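Local coordinates for protein ribokinase (Thermotoga maritima, PDB 1VM7) that probably catalyses transfer of phosphate from ATP to O-5 of D-ribose, with magnesium, giving D-ribose 5-phosphate, at residues 58-63 / 257-262; 103-108 / 119-124; 189-194 / 225-230. All blocks are in the same frame, centred on the assembly; numbering follows the deposited sequence.

From the N terminus, the chain first supplies helix 53-65, one half of contact 1. Its partner segment, 257-262 on helix 256-269, comes 194 residues after segment 58-63. That long loop holds both other contacts. Contact 2 closes first, as a short hairpin between strands 105-110 and 116-121 in the smaller four-stranded sheet. Contact 3 follows in series. It joins the start of helix 191-202 to the end of strand 222-226 in the large sheet. Contacts 1 and 3 touch where K226 reaches G257 and N261. Contact 2 stands apart, its nearest atoms about 12 Å from either. Together they tie a buried helix pair, the predicted ATP site and the small sheet that meets the second subunit.

Contact 1 (58-63 / 257-262)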
loop_
_atom_site.group_PDB
_atom_site.type_symbol
_atom_site.label_atom_id
_atom_site.label_comp_id
_atom_site.label_asym_id
_atom_site.label_seq_id
_atom_site.Cartn_x
_atom_site.Cartn_y
_atom_site.Cartn_z
ATOM N N ALA A 58 2.363 -17.799 -15.415
ATOM C CA ALA A 58 3.756 -18.040 -15.807
ATOM C C ALA A 58 4.494 -18.868 -14.752
ATOM O O ALA A 58 5.225 -19.815 -15.071
ATOM C CB ALA A 58 4.451 -16.765 -16.004
ATOM N N VAL A 59 4.326 -18.496 -13.497
ATOM C CA VAL A 59 4.965 -19.222 -12.382
ATOM C C VAL A 59 4.446 -20.665 -12.320
ATOM O O VAL A 59 5.195 -21.594 -11.983
ATOM C CB VAL A 59 4.730 -18.498 -11.032
ATOM C CG1 VAL A 59 5.196 -19.357 -9.833
ATOM C CG2 VAL A 59 5.433 -17.182 -11.006
ATOM N N THR A 60 3.162 -20.844 -12.647
ATOM C CA THR A 60 2.601 -22.172 -12.743
ATOM C C THR A 60 3.288 -22.949 -13.873
ATOM O O THR A 60 3.727 -24.075 -13.670
ATOM C CB THR A 60 1.038 -22.137 -12.889
ATOM O OG1 THR A 60 0.461 -21.464 -11.754
ATOM C CG2 THR A 60 0.490 -23.497 -12.961
ATOM N N VAL A 61 3.386 -22.334 -15.044
ATOM C CA VAL A 61 3.998 -22.970 -16.185
ATOM C C VAL A 61 5.422 -23.410 -15.853
ATOM O O VAL A 61 5.755 -24.586 -16.049
ATOM C CB VAL A 61 3.935 -22.041 -17.410
ATOM C CG1 VAL A 61 4.866 -22.540 -18.502
ATOM C CG2 VAL A 61 2.449 -21.922 -17.917
ATOM N N ALA A 62 6.212 -22.490 -15.291
ATOM C CA ALA A 62 7.599 -22.725 -14.947
ATOM C C ALA A 62 7.722 -23.847 -13.938
ATOM O O ALA A 62 8.486 -24.795 -14.141
ATOM C CB ALA A 62 8.258 -21.429 -14.412
ATOM N N LYS A 63 6.911 -23.795 -12.890
ATOM C CA LYS A 63 7.037 -24.753 -11.796
ATOM C C LYS A 63 6.495 -26.132 -12.159
ATOM O O LYS A 63 7.089 -27.151 -11.808
ATOM C CB LYS A 63 6.349 -24.179 -10.558
ATOM C CG LYS A 63 6.771 -24.817 -9.239
ATOM C CD LYS A 63 6.299 -23.980 -8.051
ATOM C CE LYS A 63 6.533 -24.769 -6.750
ATOM N NZ LYS A 63 5.719 -24.162 -5.632
ATOM N N GLY A 257 -7.653 -20.669 -10.651
ATOM C CA GLY A 257 -7.926 -20.575 -12.083
ATOM C C GLY A 257 -6.647 -20.378 -12.880
ATOM O O GLY A 257 -6.502 -20.944 -13.939
ATOM N N ASP A 258 -5.760 -19.540 -12.348
ATOM C CA ASP A 258 -4.411 -19.304 -12.866
ATOM C C ASP A 258 -3.590 -20.586 -12.875
ATOM O O ASP A 258 -2.894 -20.902 -13.847
ATOM C CB ASP A 258 -3.697 -18.255 -11.989
ATOM C CG ASP A 258 -4.368 -16.883 -12.034
ATOM O OD1 ASP A 258 -4.903 -16.525 -13.129
ATOM O OD2 ASP A 258 -4.326 -16.152 -10.994
ATOM N N VAL A 259 -3.643 -21.317 -11.766
ATOM C CA VAL A 259 -2.994 -22.622 -11.706
ATOM C C VAL A 259 -3.596 -23.567 -12.750
ATOM O O VAL A 259 -2.869 -24.214 -13.487
ATOM C CB VAL A 259 -3.051 -23.236 -10.282
ATOM C CG1 VAL A 259 -2.474 -24.648 -10.245
ATOM C CG2 VAL A 259 -2.258 -22.387 -9.330
ATOM N N PHE A 260 -4.925 -23.622 -12.840
ATOM C CA PHE A 260 -5.532 -24.429 -13.860
ATOM C C PHE A 260 -4.993 -24.070 -15.241
ATOM O O PHE A 260 -4.593 -24.948 -16.005
ATOM C CB PHE A 260 -7.058 -24.309 -13.856
ATOM C CG PHE A 260 -7.676 -25.072 -14.964
ATOM C CD1 PHE A 260 -7.833 -26.436 -14.855
ATOM C CD2 PHE A 260 -7.952 -24.462 -16.168
ATOM C CE1 PHE A 260 -8.357 -27.182 -15.904
ATOM C CE2 PHE A 260 -8.465 -25.195 -17.224
ATOM C CZ PHE A 260 -8.679 -26.567 -17.087
ATOM N N ASN A 261 -5.022 -22.780 -15.583
ATOM C CA ASN A 261 -4.651 -22.370 -16.942
ATOM C C ASN A 261 -3.202 -22.751 -17.278
ATOM O O ASN A 261 -2.960 -23.266 -18.363
ATOM C CB ASN A 261 -4.910 -20.866 -17.175
ATOM C CG ASN A 261 -6.366 -20.569 -17.542
ATOM O OD1 ASN A 261 -7.274 -21.131 -16.970
ATOM N ND2 ASN A 261 -6.573 -19.672 -18.500
ATOM N N GLY A 262 -2.279 -22.515 -16.339
ATOM C CA GLY A 262 -0.864 -22.790 -16.555
ATOM C C GLY A 262 -0.572 -24.264 -16.680
ATOM O O GLY A 262 0.156 -24.689 -17.575
#
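V61 and G262 mark the closest point of the two backbones, with their CA atoms 4.9 Å apart. Segments 58-63 and 257-262 are both helical. Their axes approach to 8.0 Å with a signed crossing angle of -47°, and the chains run in broadly the same direction. G262 allows this approach. It has no side chain, and a CB in its place would clash with T60 CB.

T60 therefore lies directly on backbone atoms. Its methyl CG2 sits 3.5 Å from V259 O and 3.9 Å from G262 CA. With OG1 beside the backbone N of T60 (chi1 -59°), CG2 falls anti to that N, which turns the methyl onto this part of the partner helix. OG1 is hydrogen-bonded to N56 O in its own helix, and it packs 3.8 Å from V259 CG2. The T60 and V259 side chains cross at about a right angle. V61 adds a second touch, with CG2 3.6 Å from G262 O. The contact is thus van der Waals packing of small groups in a buried place.

D258 stands at the edge of this packing, and its carboxylate turns away. OD1 accepts from Q57 NE2 and OD2 from N56 ND2, so the side chain is held by residues just before 58-63. D258 is the predicted proton acceptor, and N56 is predicted to bind substrate. The contact therefore ties the helix that bears the predicted proton acceptor to the helix whose first turn holds predicted substrate-binding residues.

Around the pair, A58 and V61 rest on strand 69-75. T60 also touches I298 in a loop. On the other helix, V259 packs on A284 and S288 of helix 274-288, while F260 meets T282 there.

Contact 2 (103-108 / 119-124); sequences TGRAFI and IIFPGA
R105 pairs with F121 and F107 with I119 in an antiparallel beta hairpin, whose strand axes lie 4.7 Å apart at 167°. Both are hydrogen-bonded pairs, and A106 with I120 is the non-hydrogen-bonded pair between them. F107 N to I119 O, at 2.7 Å, is nearly straight. The hairpin belongs to the small sheet, and I119 and I120 continue it by a parallel ladder with a strand of the second subunit. This is consistent with the beta clasp of ribokinase dimers.

R105 has its CG between its backbone N and carbonyl carbon (chi1 63°), and the chain bends again at chi3. The guanidinium thus folds back on T103 O. NE, at 3.1 Å, and NH2, at 3.0 Å, both hold that one oxygen, which lies close to the guanidinium plane. NH2 also makes a salt bridge to D78, whose other oxygen bonds T103 OG1. An alanine here would probably leave D78 without its charged mate and T103 O without both donors, and leave the T103-G104 backbone freer to shift.

R105 CG lies 4.1 Å from F121 CB, and the two side chains run side by side. The guanidinium and ring planes are nearly perpendicular. A106 CB meets I120 CG1 at 4.1 Å on the other face of the sheet, where A106 also touches N24, predicted to bind substrate.

G123 N lies 3.8 Å above one face of the F121 ring, toward its rim. The F107 ring instead has I119 O at its edge, 3.5 Å from CD1.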
loop_
_atom_site.group_PDB
_atom_site.type_symbol
_atom_site.label_atom_id
_atom_site.label_comp_id
_atom_site.label_asym_id
_atom_site.label_seq_id
_atom_site.Cartn_x
_atom_site.Cartn_y
_atom_site.Cartn_z
ATOM N N THR A 103 5.774 -0.549 -10.347
ATOM C CA THR A 103 5.277 -1.876 -10.581
ATOM C C THR A 103 3.824 -1.876 -10.131
ATOM O O THR A 103 3.502 -1.232 -9.150
ATOM C CB THR A 103 6.104 -2.931 -9.746
ATOM O OG1 THR A 103 7.493 -2.879 -10.113
ATOM C CG2 THR A 103 5.575 -4.351 -9.950
ATOM N N GLY A 104 2.953 -2.598 -10.828
ATOM C CA GLY A 104 1.538 -2.669 -10.477
ATOM C C GLY A 104 1.407 -3.222 -9.063
ATOM O O GLY A 104 2.227 -4.093 -8.620
ATOM N N ARG A 105 0.437 -2.687 -8.344
ATOM C CA ARG A 105 0.196 -3.066 -6.958
ATOM C C ARG A 105 -1.280 -3.045 -6.602
ATOM O O ARG A 105 -2.077 -2.360 -7.244
ATOM C CB ARG A 105 1.037 -2.231 -6.017
ATOM C CG ARG A 105 0.819 -0.755 -5.956
ATOM C CD ARG A 105 2.056 -0.125 -5.359
ATOM N NE ARG A 105 3.182 -0.379 -6.236
ATOM C CZ ARG A 105 4.465 -0.120 -5.989
ATOM N NH1 ARG A 105 4.872 0.445 -4.861
ATOM N NH2 ARG A 105 5.358 -0.433 -6.911
ATOM N N ALA A 106 -1.655 -3.872 -5.663
ATOM C CA ALA A 106 -3.029 -3.894 -5.173
ATOM C C ALA A 106 -2.933 -3.762 -3.660
ATOM O O ALA A 106 -2.112 -4.429 -2.997
ATOM C CB ALA A 106 -3.729 -5.150 -5.574
ATOM N N PHE A 107 -3.734 -2.857 -3.123
ATOM C CA PHE A 107 -3.759 -2.586 -1.685
ATOM C C PHE A 107 -5.024 -3.194 -1.118
ATOM O O PHE A 107 -6.135 -2.711 -1.394
ATOM C CB PHE A 107 -3.759 -1.100 -1.431
ATOM C CG PHE A 107 -2.566 -0.414 -1.988
ATOM C CD1 PHE A 107 -2.569 0.059 -3.295
ATOM C CD2 PHE A 107 -1.427 -0.257 -1.230
ATOM C CE1 PHE A 107 -1.461 0.703 -3.807
ATOM C CE2 PHE A 107 -0.317 0.417 -1.751
ATOM C CZ PHE A 107 -0.338 0.884 -3.028
ATOM N N ILE A 108 -4.840 -4.258 -0.345
ATOM C CA ILE A 108 -5.926 -5.118 0.070
ATOM C C ILE A 108 -6.104 -4.936 1.568
ATOM O O ILE A 108 -5.239 -5.299 2.361
ATOM C CB ILE A 108 -5.645 -6.614 -0.252
ATOM C CG1 ILE A 108 -5.319 -6.818 -1.735
ATOM C CG2 ILE A 108 -6.851 -7.502 0.203
ATOM C CD1 ILE A 108 -4.620 -8.124 -2.062
ATOM N N ILE A 119 -7.840 -1.603 -3.492
ATOM C CA ILE A 119 -7.490 -0.549 -4.424
ATOM C C ILE A 119 -6.364 -1.061 -5.319
ATOM O O ILE A 119 -5.327 -1.494 -4.813
ATOM C CB ILE A 119 -7.018 0.693 -3.706
ATOM C CG1 ILE A 119 -8.181 1.342 -2.920
ATOM C CG2 ILE A 119 -6.493 1.693 -4.716
ATOM C CD1 ILE A 119 -7.694 2.263 -1.796
ATOM N N ILE A 120 -6.580 -0.987 -6.632
ATOM C CA ILE A 120 -5.660 -1.501 -7.615
ATOM C C ILE A 120 -4.996 -0.365 -8.367
ATOM O O ILE A 120 -5.678 0.476 -8.912
ATOM C CB ILE A 120 -6.378 -2.418 -8.637
ATOM C CG1 ILE A 120 -6.752 -3.721 -7.941
ATOM C CG2 ILE A 120 -5.438 -2.726 -9.830
ATOM C CD1 ILE A 120 -7.567 -4.644 -8.763
ATOM N N PHE A 121 -3.661 -0.368 -8.384
ATOM C CA PHE A 121 -2.891 0.585 -9.160
ATOM C C PHE A 121 -2.220 -0.185 -10.265
ATOM O O PHE A 121 -1.260 -0.941 -10.036
ATOM C CB PHE A 121 -1.877 1.290 -8.296
ATOM C CG PHE A 121 -0.991 2.229 -9.058
ATOM C CD1 PHE A 121 -1.487 3.396 -9.560
ATOM C CD2 PHE A 121 0.339 1.924 -9.266
ATOM C CE1 PHE A 121 -0.652 4.273 -10.246
ATOM C CE2 PHE A 121 1.175 2.807 -9.921
ATOM C CZ PHE A 121 0.670 3.961 -10.411
ATOM N N PRO A 122 -2.759 -0.066 -11.473
ATOM C CA PRO A 122 -2.156 -0.844 -12.552
ATOM C C PRO A 122 -0.687 -0.602 -12.805
ATOM O O PRO A 122 0.059 -1.549 -13.056
ATOM C CB PRO A 122 -2.999 -0.488 -13.759
ATOM C CG PRO A 122 -4.301 -0.075 -13.190
ATOM C CD PRO A 122 -3.994 0.600 -11.904
ATOM N N GLY A 123 -0.299 0.649 -12.773
ATOM C CA GLY A 123 1.084 1.029 -12.912
ATOM C C GLY A 123 1.655 0.499 -14.204
ATOM O O GLY A 123 1.045 0.645 -15.281
ATOM N N ALA A 124 2.807 -0.155 -14.070
ATOM C CA ALA A 124 3.569 -0.678 -15.192
ATOM C C ALA A 124 2.736 -1.568 -16.119
ATOM O O ALA A 124 2.977 -1.589 -17.313
ATOM C CB ALA A 124 4.785 -1.450 -14.672
#

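Contact 3 (189-194 / 225-230)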
loop_
_atom_site.group_PDB
_atom_site.type_symbol
_atom_site.label_atom_id
_atom_site.label_comp_id
_atom_site.label_asym_id
_atom_site.label_seq_id
_atom_site.Cartn_x
_atom_site.Cartn_y
_atom_site.Cartn_z
ATOM N N PRO A 189 -13.447 -19.017 -19.011
ATOM C CA PRO A 189 -14.093 -18.202 -17.997
ATOM C C PRO A 189 -14.437 -19.033 -16.775
ATOM O O PRO A 189 -14.666 -20.216 -16.907
ATOM C CB PRO A 189 -15.392 -17.760 -18.693
ATOM C CG PRO A 189 -15.711 -18.934 -19.555
ATOM C CD PRO A 189 -14.394 -19.421 -20.067
ATOM N N ASN A 190 -14.457 -18.416 -15.603
ATOM C CA ASN A 190 -15.102 -19.026 -14.448
ATOM C C ASN A 190 -16.595 -18.724 -14.531
ATOM O O ASN A 190 -17.060 -18.133 -15.504
ATOM C CB ASN A 190 -14.487 -18.532 -13.127
ATOM C CG ASN A 190 -14.756 -17.054 -12.837
ATOM O OD1 ASN A 190 -15.761 -16.479 -13.268
ATOM N ND2 ASN A 190 -13.837 -16.429 -12.084
ATOM N N GLU A 191 -17.355 -19.129 -13.517
ATOM C CA GLU A 191 -18.807 -19.087 -13.613
ATOM C C GLU A 191 -19.361 -17.660 -13.614
ATOM O O GLU A 191 -20.270 -17.330 -14.382
ATOM C CB GLU A 191 -19.438 -19.913 -12.505
ATOM C CG GLU A 191 -20.942 -20.009 -12.649
ATOM C CD GLU A 191 -21.518 -21.237 -12.003
ATOM O OE1 GLU A 191 -20.821 -21.866 -11.170
ATOM O OE2 GLU A 191 -22.663 -21.569 -12.356
ATOM N N LYS A 192 -18.791 -16.804 -12.775
ATOM C CA LYS A 192 -19.178 -15.387 -12.757
ATOM C C LYS A 192 -18.795 -14.708 -14.068
ATOM O O LYS A 192 -19.545 -13.896 -14.586
ATOM C CB LYS A 192 -18.539 -14.629 -11.583
ATOM C CG LYS A 192 -19.152 -15.026 -10.219
ATOM C CD LYS A 192 -19.340 -13.841 -9.261
ATOM C CE LYS A 192 -20.147 -14.260 -8.022
ATOM N NZ LYS A 192 -21.061 -13.157 -7.542
ATOM N N GLU A 193 -17.625 -15.037 -14.603
ATOM C CA GLU A 193 -17.214 -14.471 -15.869
ATOM C C GLU A 193 -18.088 -14.875 -17.048
ATOM O O GLU A 193 -18.480 -14.027 -17.847
ATOM C CB GLU A 193 -15.776 -14.785 -16.153
ATOM C CG GLU A 193 -14.848 -14.053 -15.179
ATOM C CD GLU A 193 -13.476 -14.663 -15.110
ATOM O OE1 GLU A 193 -13.274 -15.737 -15.694
ATOM O OE2 GLU A 193 -12.604 -14.056 -14.458
ATOM N N ILE A 194 -18.422 -16.155 -17.161
ATOM C CA ILE A 194 -19.192 -16.573 -18.305
ATOM C C ILE A 194 -20.585 -15.895 -18.280
ATOM O O ILE A 194 -21.137 -15.565 -19.335
ATOM C CB ILE A 194 -19.251 -18.112 -18.495
ATOM C CG1 ILE A 194 -19.616 -18.414 -19.963
ATOM C CG2 ILE A 194 -20.234 -18.755 -17.535
ATOM C CD1 ILE A 194 -19.484 -19.867 -20.407
ATOM N N VAL A 225 -15.093 -23.974 -18.993
ATOM C CA VAL A 225 -15.698 -23.211 -17.916
ATOM C C VAL A 225 -15.244 -23.779 -16.578
ATOM O O VAL A 225 -15.553 -24.906 -16.255
ATOM C CB VAL A 225 -17.229 -23.193 -17.987
ATOM C CG1 VAL A 225 -17.787 -22.151 -17.018
ATOM C CG2 VAL A 225 -17.707 -22.902 -19.432
ATOM N N LYS A 226 -14.517 -22.980 -15.803
ATOM C CA LYS A 226 -14.053 -23.407 -14.488
ATOM C C LYS A 226 -15.183 -23.244 -13.497
ATOM O O LYS A 226 -15.610 -22.124 -13.245
ATOM C CB LYS A 226 -12.860 -22.577 -14.046
ATOM C CG LYS A 226 -11.750 -22.447 -15.110
ATOM C CD LYS A 226 -10.578 -21.608 -14.585
ATOM C CE LYS A 226 -10.144 -20.500 -15.576
ATOM N NZ LYS A 226 -9.096 -19.613 -14.983
ATOM N N LEU A 227 -15.670 -24.345 -12.925
ATOM C CA LEU A 227 -16.836 -24.282 -12.014
ATOM C C LEU A 227 -16.542 -24.473 -10.526
ATOM O O LEU A 227 -17.458 -24.741 -9.768
ATOM C CB LEU A 227 -17.927 -25.286 -12.432
ATOM C CG LEU A 227 -18.338 -25.354 -13.902
ATOM C CD1 LEU A 227 -19.333 -26.498 -14.111
ATOM C CD2 LEU A 227 -18.926 -24.024 -14.340
ATOM N N GLY A 228 -15.290 -24.328 -10.096
ATOM C CA GLY A 228 -14.957 -24.485 -8.667
ATOM C C GLY A 228 -15.140 -25.920 -8.215
ATOM O O GLY A 228 -14.509 -26.821 -8.778
ATOM N N ASP A 229 -16.009 -26.122 -7.221
ATOM C CA ASP A 229 -16.343 -27.455 -6.671
ATOM C C ASP A 229 -16.928 -28.369 -7.725
ATOM O O ASP A 229 -16.829 -29.614 -7.638
ATOM C CB ASP A 229 -17.429 -27.337 -5.599
ATOM C CG ASP A 229 -17.134 -26.282 -4.574
ATOM O OD1 ASP A 229 -16.056 -25.672 -4.664
ATOM O OD2 ASP A 229 -17.996 -26.058 -3.690
ATOM N N LYS A 230 -17.620 -27.755 -8.680
ATOM C CA LYS A 230 -18.430 -28.507 -9.614
ATOM C C LYS A 230 -17.565 -29.009 -10.743
ATOM O O LYS A 230 -18.013 -29.824 -11.549
ATOM C CB LYS A 230 -19.591 -27.643 -10.134
ATOM C CG LYS A 230 -20.711 -27.409 -9.107
HETATM O O HOH W 1 -16.621 -20.018 -10.865
HETATM O O HOH W 2 -11.017 -16.833 -15.045
#
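N190 and K226 meet across this contact, and their torsions send the two side-chain ends to different tasks. N190 places CG between its backbone N and carbonyl carbon (chi1 68°), which folds OD1 back over the start of helix 191-202. K226 bends at chi3 (-131°) and carries NZ off toward D169 and N261.

The fold of N190 makes a capping box. E193 N donates to N190 OD1 at 2.7 Å, nearly in line with the amide C=O. In return N190 N donates to E193 OE1 at 2.9 Å, meeting the carboxylate from above its plane. These two residues frame the N-x-x-E motif of PfkB kinases, which in relatives lies near the magnesium and phosphates. N190 is itself predicted to bind ATP, as are K226 to K230.

The segments join just past strand 186-187 and at the end of strand 222-226, neighbours running parallel in the large sheet. K226 N donates to P189 O at 3.0 Å. V225 CA also approaches that oxygen, at 3.3 Å, in a CA-H...O contact. Next to this bond lies an apolar contact. I194 has CG1 anti to its backbone N, and its CD1 reaches V225 CG2 at 3.6 Å. The two side chains cross at about a right angle. Both also touch V208 of helix 208-217, which closes over this apolar side.

NZ of K226 makes a salt bridge to D169, a hydrogen bond to N261 OD1 and a weak one to G257 O. The lysine so links the end of strand 222-226 to helix 256-269 of contact 1. Two waters also bridge the segments. One accepts from E191 N at 2.9 Å and gives a weak bond to K226 O. The other donates to E193 OE1 at 2.6 Å and accepts weakly from K226 NZ.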